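Local coordinates for superoxide dismutase [Mn/Fe] (Porphyromonas gingivalis, PDB 1UES), which catalyses the dismutation of superoxide into molecular oxygen and hydrogen peroxide at a manganese or iron ion, one per subunit of a homodimer, at residues L153-D157 and L178-W184; G87-L93 and W184-E188; H27-L32 and H74-F78. The protein carries 1 engineered substitution. All coordinates share one frame; numbering follows the deposited sequence.

Contact 1: residues L153-D157 and L178-W184; sequences LLTFD and LWSIVDW. Engineered in segment 153-157: Thr-155 (natural residue Gly). With MN (manganese (II) ion), chain E.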
loop_
_atom_site.group_PDB
_atom_site.type_symbol
_atom_site.label_atom_id
_atom_site.label_comp_id
_atom_site.label_asym_id
_atom_site.label_seq_id
_atom_site.Cartn_x
_atom_site.Cartn_y
_atom_site.Cartn_z
ATOM N N LEU A 153 2.023 -21.727 0.432
ATOM C CA LEU A 153 0.781 -22.493 0.474
ATOM C C LEU A 153 -0.507 -21.708 0.380
ATOM O O LEU A 153 -1.390 -22.041 -0.400
ATOM C CB LEU A 153 0.714 -23.343 1.743
ATOM C CG LEU A 153 1.972 -24.124 2.098
ATOM C CD1 LEU A 153 1.712 -24.901 3.376
ATOM C CD2 LEU A 153 2.308 -25.090 0.964
ATOM N N LEU A 154 -0.613 -20.662 1.193
ATOM C CA LEU A 154 -1.815 -19.861 1.221
ATOM C C LEU A 154 -1.440 -18.404 1.487
ATOM O O LEU A 154 -0.623 -18.126 2.352
ATOM C CB LEU A 154 -2.738 -20.363 2.346
ATOM C CG LEU A 154 -3.859 -19.417 2.765
ATOM C CD1 LEU A 154 -4.940 -19.440 1.676
ATOM C CD2 LEU A 154 -4.435 -19.832 4.154
ATOM N N THR A 155 -2.009 -17.482 0.717
ATOM C CA THR A 155 -1.697 -16.076 0.990
ATOM C C THR A 155 -2.906 -15.179 1.021
ATOM O O THR A 155 -3.869 -15.390 0.283
ATOM C CB THR A 155 -0.674 -15.478 -0.038
ATOM O OG1 THR A 155 -0.258 -14.184 0.423
ATOM C CG2 THR A 155 -1.295 -15.332 -1.461
ATOM N N PHE A 156 -2.863 -14.166 1.895
ATOM C CA PHE A 156 -3.914 -13.160 1.937
ATOM C C PHE A 156 -3.202 -11.853 1.466
ATOM O O PHE A 156 -2.155 -11.498 1.977
ATOM C CB PHE A 156 -4.458 -12.942 3.349
ATOM C CG PHE A 156 -5.364 -14.047 3.853
ATOM C CD1 PHE A 156 -5.702 -15.129 3.043
ATOM C CD2 PHE A 156 -5.872 -13.985 5.149
ATOM C CE1 PHE A 156 -6.546 -16.159 3.510
ATOM C CE2 PHE A 156 -6.715 -15.000 5.635
ATOM C CZ PHE A 156 -7.051 -16.081 4.824
ATOM N N ASP A 157 -3.756 -11.204 0.450
ATOM C CA ASP A 157 -3.203 -9.959 -0.073
ATOM C C ASP A 157 -3.689 -8.829 0.829
ATOM O O ASP A 157 -4.915 -8.662 0.995
ATOM C CB ASP A 157 -3.760 -9.788 -1.476
ATOM C CG ASP A 157 -3.140 -8.646 -2.239
ATOM O OD1 ASP A 157 -2.259 -7.956 -1.693
ATOM O OD2 ASP A 157 -3.593 -8.492 -3.404
ATOM N N LEU A 178 -12.075 -13.986 4.186
ATOM C CA LEU A 178 -11.353 -14.737 3.175
ATOM C C LEU A 178 -11.422 -16.216 3.433
ATOM O O LEU A 178 -11.384 -17.016 2.506
ATOM C CB LEU A 178 -9.894 -14.290 3.122
ATOM C CG LEU A 178 -9.619 -12.992 2.375
ATOM C CD1 LEU A 178 -8.104 -12.689 2.526
ATOM C CD2 LEU A 178 -10.037 -13.093 0.899
ATOM N N TRP A 179 -11.515 -16.592 4.703
ATOM C CA TRP A 179 -11.565 -18.023 5.003
ATOM C C TRP A 179 -12.714 -18.757 4.334
ATOM O O TRP A 179 -12.603 -19.954 4.000
ATOM C CB TRP A 179 -11.602 -18.230 6.512
ATOM C CG TRP A 179 -10.462 -17.620 7.205
ATOM C CD1 TRP A 179 -10.469 -16.460 7.942
ATOM C CD2 TRP A 179 -9.106 -18.097 7.223
ATOM N NE1 TRP A 179 -9.202 -16.195 8.409
ATOM C CE2 TRP A 179 -8.351 -17.177 7.984
ATOM C CE3 TRP A 179 -8.455 -19.215 6.663
ATOM C CZ2 TRP A 179 -6.976 -17.330 8.209
ATOM C CZ3 TRP A 179 -7.067 -19.363 6.895
ATOM C CH2 TRP A 179 -6.358 -18.425 7.656
ATOM N N SER A 180 -13.813 -18.043 4.102
ATOM C CA SER A 180 -14.982 -18.628 3.483
ATOM C C SER A 180 -14.793 -18.990 2.006
ATOM O O SER A 180 -15.579 -19.764 1.465
ATOM C CB SER A 180 -16.190 -17.696 3.652
ATOM O OG SER A 180 -16.122 -16.554 2.797
ATOM N N ILE A 181 -13.771 -18.440 1.342
ATOM C CA ILE A 181 -13.558 -18.791 -0.067
ATOM C C ILE A 181 -12.287 -19.595 -0.332
ATOM O O ILE A 181 -11.949 -19.875 -1.489
ATOM C CB ILE A 181 -13.523 -17.557 -0.986
ATOM C CG1 ILE A 181 -12.555 -16.509 -0.458
ATOM C CG2 ILE A 181 -14.950 -16.995 -1.141
ATOM C CD1 ILE A 181 -12.369 -15.339 -1.401
ATOM N N VAL A 182 -11.575 -19.949 0.721
ATOM C CA VAL A 182 -10.367 -20.739 0.534
ATOM C C VAL A 182 -10.739 -22.169 0.145
ATOM O O VAL A 182 -11.565 -22.802 0.799
ATOM C CB VAL A 182 -9.532 -20.774 1.843
ATOM C CG1 VAL A 182 -8.384 -21.783 1.742
ATOM C CG2 VAL A 182 -8.983 -19.383 2.121
ATOM N N ASP A 183 -10.146 -22.672 -0.926
ATOM C CA ASP A 183 -10.386 -24.057 -1.328
ATOM C C ASP A 183 -9.220 -24.837 -0.726
ATOM O O ASP A 183 -8.110 -24.823 -1.254
ATOM C CB ASP A 183 -10.381 -24.192 -2.842
ATOM C CG ASP A 183 -10.691 -25.607 -3.291
ATOM O OD1 ASP A 183 -11.098 -25.787 -4.455
ATOM O OD2 ASP A 183 -10.534 -26.528 -2.466
ATOM N N TRP A 184 -9.458 -25.505 0.398
ATOM C CA TRP A 184 -8.372 -26.235 1.033
ATOM C C TRP A 184 -7.816 -27.388 0.202
ATOM O O TRP A 184 -6.684 -27.812 0.436
ATOM C CB TRP A 184 -8.787 -26.709 2.427
ATOM C CG TRP A 184 -8.821 -25.532 3.387
ATOM C CD1 TRP A 184 -9.930 -24.848 3.798
ATOM C CD2 TRP A 184 -7.693 -24.845 3.943
ATOM N NE1 TRP A 184 -9.564 -23.772 4.573
ATOM C CE2 TRP A 184 -8.197 -23.743 4.681
ATOM C CE3 TRP A 184 -6.302 -25.050 3.890
ATOM C CZ2 TRP A 184 -7.362 -22.847 5.361
ATOM C CZ3 TRP A 184 -5.460 -24.148 4.568
ATOM C CH2 TRP A 184 -6.003 -23.057 5.297
HETATM MN MN MN E . -3.097 -7.465 -5.128
HETATM O O HOH W 1 -1.108 -7.122 -4.158
#
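Phe-156 and Leu-178 reach toward each other from opposite directions, and the methyl CD1 of Leu-178 settles over one face of the phenyl ring, 3.5 Å from the centroid of Phe-156 and 21° off the ring normal, a CH-pi contact. The far end of the same phenyl ring drives edge-first into the face of Trp-179: the planes stand at 67°, and CZ of Phe-156 lies above the centre of the indole. CB of Phe-156 points toward segment 178-184, and with CG beside the backbone N (chi1 -75°) the ring tip comes over the indole. Indole NE1 of Trp-179 is hydrogen-bonded to Asn-112, so its polar edge is satisfied.

Leu-154, two residues back on the same side of strand 151-157, divides its methyls. CD2 touches both indoles, 3.8 Å from CZ3 of Trp-179 and 3.8 Å from CH2 of Trp-184, while CD1 meets CG2 of Val-182 at 4.1 Å. A classic beta bulge sets Leu-153 and Leu-154 against the single residue Leu-126 of the neighbouring strand.

Asp-157 ends the strand, its carboxylate turned from this packing to bind manganese through OD2 at 2.1 Å; OD1 accepts a hydrogen bond from Trp-159 N and a weak one from the metal-bound water. Across the two segments the contact is wholly apolar, so side chains join the strand carrying this metal ligand to segment 178-184 through CH-pi, edge-to-face and methyl packing.

Contact 2: residues G87-L93 and W184-E188; sequences GAPKGKL and WDIVE
Pro-89 lies flat against Trp-184 where the connection leading into helix 91-101 crosses the first turn of the C-terminal helix 184-190, a packing of a loop and the first turn of the helix it leads into against the C-terminal helix, at the periphery of the C-terminal domain of the iron/manganese superoxide dismutase fold.

The apolar part centres on the indole. Pro-89 and Trp-184 run side by side in the same direction. CD of Pro-89 stands 3.9 Å from the centroid of the five-membered ring of Trp-184, only 11° off its normal, which defines a CH-pi contact, while CB of Pro-89 approaches CE3 over the six-membered ring. Leu-93 comes to the edge of that indole, near its plane, and its CD2 also meets CG1 of Val-187 at 3.6 Å. With CG of Leu-93 opposite its backbone N (chi1 -177°), the branch extends into the angle between these two residues. Phe-104 of helix 104-116 adds a further ring to Trp-184, at about a right angle.

Polar contacts gather on the outer side. The backbone N of Lys-90 donates to OE2 of Glu-188 at 3.0 Å, a nearly straight bond (166°) that arrives from above the carboxylate plane. The Lys-90 side chain, bent at chi2 and chi4, lays its methylenes across the same carboxylate and brings NZ to OD1 of Asp-185 in a weak salt bridge of 3.4 Å.

Water closes the other end: one molecule, in the plane of the Trp-184 indole, accepts from NE1 at 3.0 Å and donates to O of Gly-87 at 2.8 Å.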
loop_
_atom_site.group_PDB
_atom_site.type_symbol
_atom_site.label_atom_id
_atom_site.label_comp_id
_atom_site.label_asym_id
_atom_site.label_seq_id
_atom_site.Cartn_x
_atom_site.Cartn_y
_atom_site.Cartn_z
ATOM N N GLY A 87 -14.495 -23.922 4.777
ATOM C CA GLY A 87 -14.437 -25.018 5.720
ATOM C C GLY A 87 -13.043 -25.209 6.283
ATOM O O GLY A 87 -12.202 -24.316 6.211
ATOM N N ALA A 88 -12.773 -26.389 6.827
ATOM C CA ALA A 88 -11.471 -26.632 7.430
ATOM C C ALA A 88 -10.549 -27.533 6.621
ATOM O O ALA A 88 -10.999 -28.397 5.862
ATOM C CB ALA A 88 -11.660 -27.199 8.848
ATOM N N PRO A 89 -9.232 -27.320 6.753
ATOM C CA PRO A 89 -8.269 -28.144 6.022
ATOM C C PRO A 89 -8.298 -29.563 6.576
ATOM O O PRO A 89 -8.682 -29.787 7.718
ATOM C CB PRO A 89 -6.928 -27.469 6.293
ATOM C CG PRO A 89 -7.132 -26.732 7.576
ATOM C CD PRO A 89 -8.570 -26.278 7.555
ATOM N N LYS A 90 -7.876 -30.512 5.760
ATOM C CA LYS A 90 -7.843 -31.900 6.180
ATOM C C LYS A 90 -6.563 -32.549 5.681
ATOM O O LYS A 90 -5.646 -31.867 5.217
ATOM C CB LYS A 90 -9.060 -32.634 5.631
ATOM C CG LYS A 90 -9.439 -32.203 4.236
ATOM C CD LYS A 90 -8.887 -33.192 3.219
ATOM C CE LYS A 90 -9.754 -33.239 1.981
ATOM N NZ LYS A 90 -10.943 -32.335 2.076
ATOM N N GLY A 91 -6.497 -33.871 5.783
ATOM C CA GLY A 91 -5.309 -34.567 5.327
ATOM C C GLY A 91 -4.064 -34.182 6.098
ATOM O O GLY A 91 -4.124 -33.815 7.278
ATOM N N LYS A 92 -2.923 -34.241 5.426
ATOM C CA LYS A 92 -1.669 -33.913 6.078
ATOM C C LYS A 92 -1.594 -32.438 6.454
ATOM O O LYS A 92 -1.039 -32.082 7.496
ATOM C CB LYS A 92 -0.497 -34.269 5.180
ATOM C CG LYS A 92 -0.646 -33.737 3.791
ATOM C CD LYS A 92 0.205 -34.527 2.833
ATOM C CE LYS A 92 1.491 -33.774 2.520
ATOM N NZ LYS A 92 1.836 -33.892 1.070
ATOM N N LEU A 93 -2.130 -31.575 5.604
ATOM C CA LEU A 93 -2.089 -30.154 5.932
ATOM C C LEU A 93 -2.930 -29.895 7.174
ATOM O O LEU A 93 -2.495 -29.200 8.094
ATOM C CB LEU A 93 -2.600 -29.304 4.765
ATOM C CG LEU A 93 -2.496 -27.807 5.078
ATOM C CD1 LEU A 93 -1.084 -27.437 5.489
ATOM C CD2 LEU A 93 -2.921 -27.031 3.842
ATOM N N TRP A 184 -9.458 -25.505 0.398
ATOM C CA TRP A 184 -8.372 -26.235 1.033
ATOM C C TRP A 184 -7.816 -27.388 0.202
ATOM O O TRP A 184 -6.684 -27.812 0.436
ATOM C CB TRP A 184 -8.787 -26.709 2.427
ATOM C CG TRP A 184 -8.821 -25.532 3.387
ATOM C CD1 TRP A 184 -9.930 -24.848 3.798
ATOM C CD2 TRP A 184 -7.693 -24.845 3.943
ATOM N NE1 TRP A 184 -9.564 -23.772 4.573
ATOM C CE2 TRP A 184 -8.197 -23.743 4.681
ATOM C CE3 TRP A 184 -6.302 -25.050 3.890
ATOM C CZ2 TRP A 184 -7.362 -22.847 5.361
ATOM C CZ3 TRP A 184 -5.460 -24.148 4.568
ATOM C CH2 TRP A 184 -6.003 -23.057 5.297
ATOM N N ASP A 185 -8.582 -27.872 -0.770
ATOM C CA ASP A 185 -8.089 -28.947 -1.625
ATOM C C ASP A 185 -6.928 -28.432 -2.454
ATOM O O ASP A 185 -5.971 -29.160 -2.718
ATOM C CB ASP A 185 -9.196 -29.452 -2.543
ATOM C CG ASP A 185 -10.294 -30.149 -1.775
ATOM O OD1 ASP A 185 -9.955 -30.930 -0.855
ATOM O OD2 ASP A 185 -11.485 -29.900 -2.071
ATOM N N ILE A 186 -7.009 -27.165 -2.859
ATOM C CA ILE A 186 -5.943 -26.572 -3.639
ATOM C C ILE A 186 -4.746 -26.260 -2.742
ATOM O O ILE A 186 -3.615 -26.548 -3.090
ATOM C CB ILE A 186 -6.436 -25.306 -4.366
ATOM C CG1 ILE A 186 -7.538 -25.713 -5.346
ATOM C CG2 ILE A 186 -5.272 -24.577 -5.055
ATOM C CD1 ILE A 186 -8.451 -24.601 -5.784
ATOM N N VAL A 187 -4.986 -25.678 -1.572
ATOM C CA VAL A 187 -3.872 -25.375 -0.693
ATOM C C VAL A 187 -3.159 -26.665 -0.312
ATOM O O VAL A 187 -1.933 -26.741 -0.349
ATOM C CB VAL A 187 -4.348 -24.650 0.590
ATOM C CG1 VAL A 187 -3.158 -24.365 1.506
ATOM C CG2 VAL A 187 -5.064 -23.366 0.220
ATOM N N GLU A 188 -3.929 -27.693 0.031
ATOM C CA GLU A 188 -3.336 -28.968 0.428
ATOM C C GLU A 188 -2.453 -29.516 -0.679
ATOM O O GLU A 188 -1.398 -30.085 -0.413
ATOM C CB GLU A 188 -4.425 -29.977 0.763
ATOM C CG GLU A 188 -5.237 -29.614 1.991
ATOM C CD GLU A 188 -6.598 -30.277 1.987
ATOM O OE1 GLU A 188 -6.834 -31.162 1.119
ATOM O OE2 GLU A 188 -7.434 -29.926 2.850
HETATM O O HOH W 2 -11.288 -21.702 5.846
#

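Contact 3: residues H27-L32 and H74-F78; sequences HHGKHL and HNLYF. With MN (manganese (II) ion), chain E.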
loop_
_atom_site.group_PDB
_atom_site.type_symbol
_atom_site.label_atom_id
_atom_site.label_comp_id
_atom_site.label_asym_id
_atom_site.label_seq_id
_atom_site.Cartn_x
_atom_site.Cartn_y
_atom_site.Cartn_z
ATOM N N HIS A 27 -8.726 -5.850 -9.731
ATOM C CA HIS A 27 -7.593 -6.562 -9.132
ATOM C C HIS A 27 -6.925 -7.489 -10.140
ATOM O O HIS A 27 -5.703 -7.422 -10.353
ATOM C CB HIS A 27 -8.081 -7.341 -7.887
ATOM C CG HIS A 27 -6.978 -7.705 -6.951
ATOM N ND1 HIS A 27 -7.193 -8.326 -5.740
ATOM C CD2 HIS A 27 -5.649 -7.483 -7.033
ATOM C CE1 HIS A 27 -6.041 -8.470 -5.112
ATOM N NE2 HIS A 27 -5.096 -7.954 -5.873
ATOM N N HIS A 28 -7.722 -8.372 -10.724
ATOM C CA HIS A 28 -7.206 -9.292 -11.720
ATOM C C HIS A 28 -7.087 -8.624 -13.089
ATOM O O HIS A 28 -6.030 -8.666 -13.716
ATOM C CB HIS A 28 -8.102 -10.538 -11.814
ATOM C CG HIS A 28 -7.765 -11.432 -12.960
ATOM N ND1 HIS A 28 -8.349 -11.291 -14.201
ATOM C CD2 HIS A 28 -6.844 -12.420 -13.086
ATOM C CE1 HIS A 28 -7.797 -12.149 -15.045
ATOM N NE2 HIS A 28 -6.879 -12.842 -14.392
ATOM N N GLY A 29 -8.163 -7.994 -13.556
ATOM C CA GLY A 29 -8.119 -7.383 -14.874
ATOM C C GLY A 29 -7.204 -6.191 -15.106
ATOM O O GLY A 29 -6.765 -5.969 -16.239
ATOM N N LYS A 30 -6.928 -5.401 -14.075
ATOM C CA LYS A 30 -6.089 -4.223 -14.248
ATOM C C LYS A 30 -4.758 -4.304 -13.507
ATOM O O LYS A 30 -3.706 -4.139 -14.121
ATOM C CB LYS A 30 -6.855 -2.972 -13.817
ATOM C CG LYS A 30 -8.100 -2.738 -14.676
ATOM C CD LYS A 30 -7.680 -2.467 -16.121
ATOM C CE LYS A 30 -8.851 -1.939 -16.980
ATOM N NZ LYS A 30 -9.343 -3.010 -17.884
ATOM N N HIS A 31 -4.790 -4.535 -12.192
ATOM C CA HIS A 31 -3.529 -4.630 -11.448
ATOM C C HIS A 31 -2.636 -5.752 -11.915
ATOM O O HIS A 31 -1.437 -5.535 -12.180
ATOM C CB HIS A 31 -3.789 -4.837 -9.962
ATOM C CG HIS A 31 -4.323 -3.627 -9.279
ATOM N ND1 HIS A 31 -3.520 -2.692 -8.673
ATOM C CD2 HIS A 31 -5.599 -3.212 -9.088
ATOM C CE1 HIS A 31 -4.275 -1.755 -8.131
ATOM N NE2 HIS A 31 -5.538 -2.041 -8.371
ATOM N N LEU A 32 -3.175 -6.969 -11.966
ATOM C CA LEU A 32 -2.344 -8.080 -12.401
ATOM C C LEU A 32 -1.891 -7.917 -13.850
ATOM O O LEU A 32 -0.748 -8.201 -14.184
ATOM C CB LEU A 32 -3.053 -9.410 -12.180
ATOM C CG LEU A 32 -2.280 -10.696 -12.514
ATOM C CD1 LEU A 32 -0.885 -10.700 -11.835
ATOM C CD2 LEU A 32 -3.085 -11.887 -12.014
ATOM N N HIS A 74 -0.037 -13.015 -7.070
ATOM C CA HIS A 74 -1.425 -12.982 -7.530
ATOM C C HIS A 74 -1.830 -14.277 -8.170
ATOM O O HIS A 74 -2.974 -14.685 -8.032
ATOM C CB HIS A 74 -1.653 -11.819 -8.486
ATOM C CG HIS A 74 -1.647 -10.497 -7.791
ATOM N ND1 HIS A 74 -0.497 -9.781 -7.575
ATOM C CD2 HIS A 74 -2.643 -9.793 -7.216
ATOM C CE1 HIS A 74 -0.773 -8.684 -6.892
ATOM N NE2 HIS A 74 -2.073 -8.664 -6.662
ATOM N N ASN A 75 -0.913 -14.915 -8.894
ATOM C CA ASN A 75 -1.250 -16.179 -9.527
ATOM C C ASN A 75 -1.673 -17.211 -8.502
ATOM O O ASN A 75 -2.666 -17.896 -8.705
ATOM C CB ASN A 75 -0.091 -16.694 -10.381
ATOM C CG ASN A 75 0.093 -15.877 -11.657
ATOM O OD1 ASN A 75 -0.735 -15.018 -11.977
ATOM N ND2 ASN A 75 1.174 -16.150 -12.400
ATOM N N LEU A 76 -0.942 -17.317 -7.399
ATOM C CA LEU A 76 -1.293 -18.241 -6.334
ATOM C C LEU A 76 -2.547 -17.771 -5.586
ATOM O O LEU A 76 -3.409 -18.555 -5.193
ATOM C CB LEU A 76 -0.118 -18.345 -5.362
ATOM C CG LEU A 76 1.125 -18.992 -6.008
ATOM C CD1 LEU A 76 2.329 -18.773 -5.136
ATOM C CD2 LEU A 76 0.883 -20.499 -6.242
ATOM N N TYR A 77 -2.648 -16.472 -5.367
ATOM C CA TYR A 77 -3.780 -15.931 -4.650
ATOM C C TYR A 77 -5.105 -16.212 -5.369
ATOM O O TYR A 77 -6.029 -16.809 -4.813
ATOM C CB TYR A 77 -3.531 -14.415 -4.459
ATOM C CG TYR A 77 -4.698 -13.610 -3.931
ATOM C CD1 TYR A 77 -4.935 -13.511 -2.564
ATOM C CD2 TYR A 77 -5.489 -12.844 -4.804
ATOM C CE1 TYR A 77 -5.927 -12.657 -2.062
ATOM C CE2 TYR A 77 -6.481 -11.981 -4.312
ATOM C CZ TYR A 77 -6.683 -11.892 -2.936
ATOM O OH TYR A 77 -7.552 -10.952 -2.425
ATOM N N PHE A 78 -5.209 -15.849 -6.634
ATOM C CA PHE A 78 -6.489 -16.076 -7.289
ATOM C C PHE A 78 -6.787 -17.549 -7.465
ATOM O O PHE A 78 -7.933 -17.951 -7.411
ATOM C CB PHE A 78 -6.553 -15.392 -8.644
ATOM C CG PHE A 78 -6.636 -13.897 -8.553
ATOM C CD1 PHE A 78 -5.606 -13.111 -9.062
ATOM C CD2 PHE A 78 -7.726 -13.282 -7.930
ATOM C CE1 PHE A 78 -5.649 -11.742 -8.953
ATOM C CE2 PHE A 78 -7.761 -11.877 -7.816
ATOM C CZ PHE A 78 -6.728 -11.134 -8.331
HETATM MN MN MN E . -3.097 -7.465 -5.128
HETATM O O HOH W 3 -9.100 -9.062 -3.818
HETATM O O HOH W 1 -1.108 -7.122 -4.158
#
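His-27 and His-74 meet at manganese, each binding it through NE2 at 2.2 Å, with the ring planes 85° apart. The helix segments 27-32 and 74-78 run antiparallel (176°) with axes 11.8 Å apart, a spacing filled by side chains of the alpha-hairpin domain.

The tightly packed part is built round Phe-78 and the two metal-binding histidines. The edge of Phe-78 points into the face of His-27, CZ of Phe-78 lying 3.7 Å from CG of His-27, whereas CB of His-28 and CD2 of Tyr-77 occupy opposite faces of the phenyl ring. The His-28 ring sets its edge to the face of Phe-78, while its NE2 is hydrogen-bonded to O of Ile-6. Leu-32 slides past His-74 and brings CD1 to CB of His-74 at 3.6 Å.

Toward the partly exposed side the contact thins: Asn-75 merely brings OD1 within 3.9 Å of CD2 of Leu-32.

Asp-157, His-161 and a water complete the five-coordinate site. A second water, in the His-27 ring plane, accepts from ND1 at 2.8 Å and also bonds OH of Tyr-77; ND1 of His-74 is hydrogen-bonded to O of Gln-70. With ND1 of both His-27 and His-74 engaged, these bonds probably help hold the rings in the rotation that presents NE2 to the metal.

Overall arrangement
Contact 3 comes first along the chain, pairing helices 21-42 and 62-79 of the alpha-hairpin domain; contact 1 follows it and is nested inside the loop closed by contact 2, both in the C-terminal domain. Contacts 1 and 2 share Trp-184 and have centres about 10 Å apart, with Val-187 of helix 184-190 packed on Leu-154 and Val-182. Contacts 1 and 3, centres about 14 Å apart, meet at the manganese, whose ligands therefore come from both domains. Contact 2 lies about 22 Å from contact 3, centre to centre, without touching it. Packing thus continues from the peripheral C-terminal helix through strand 151-157 to the metal between the domains.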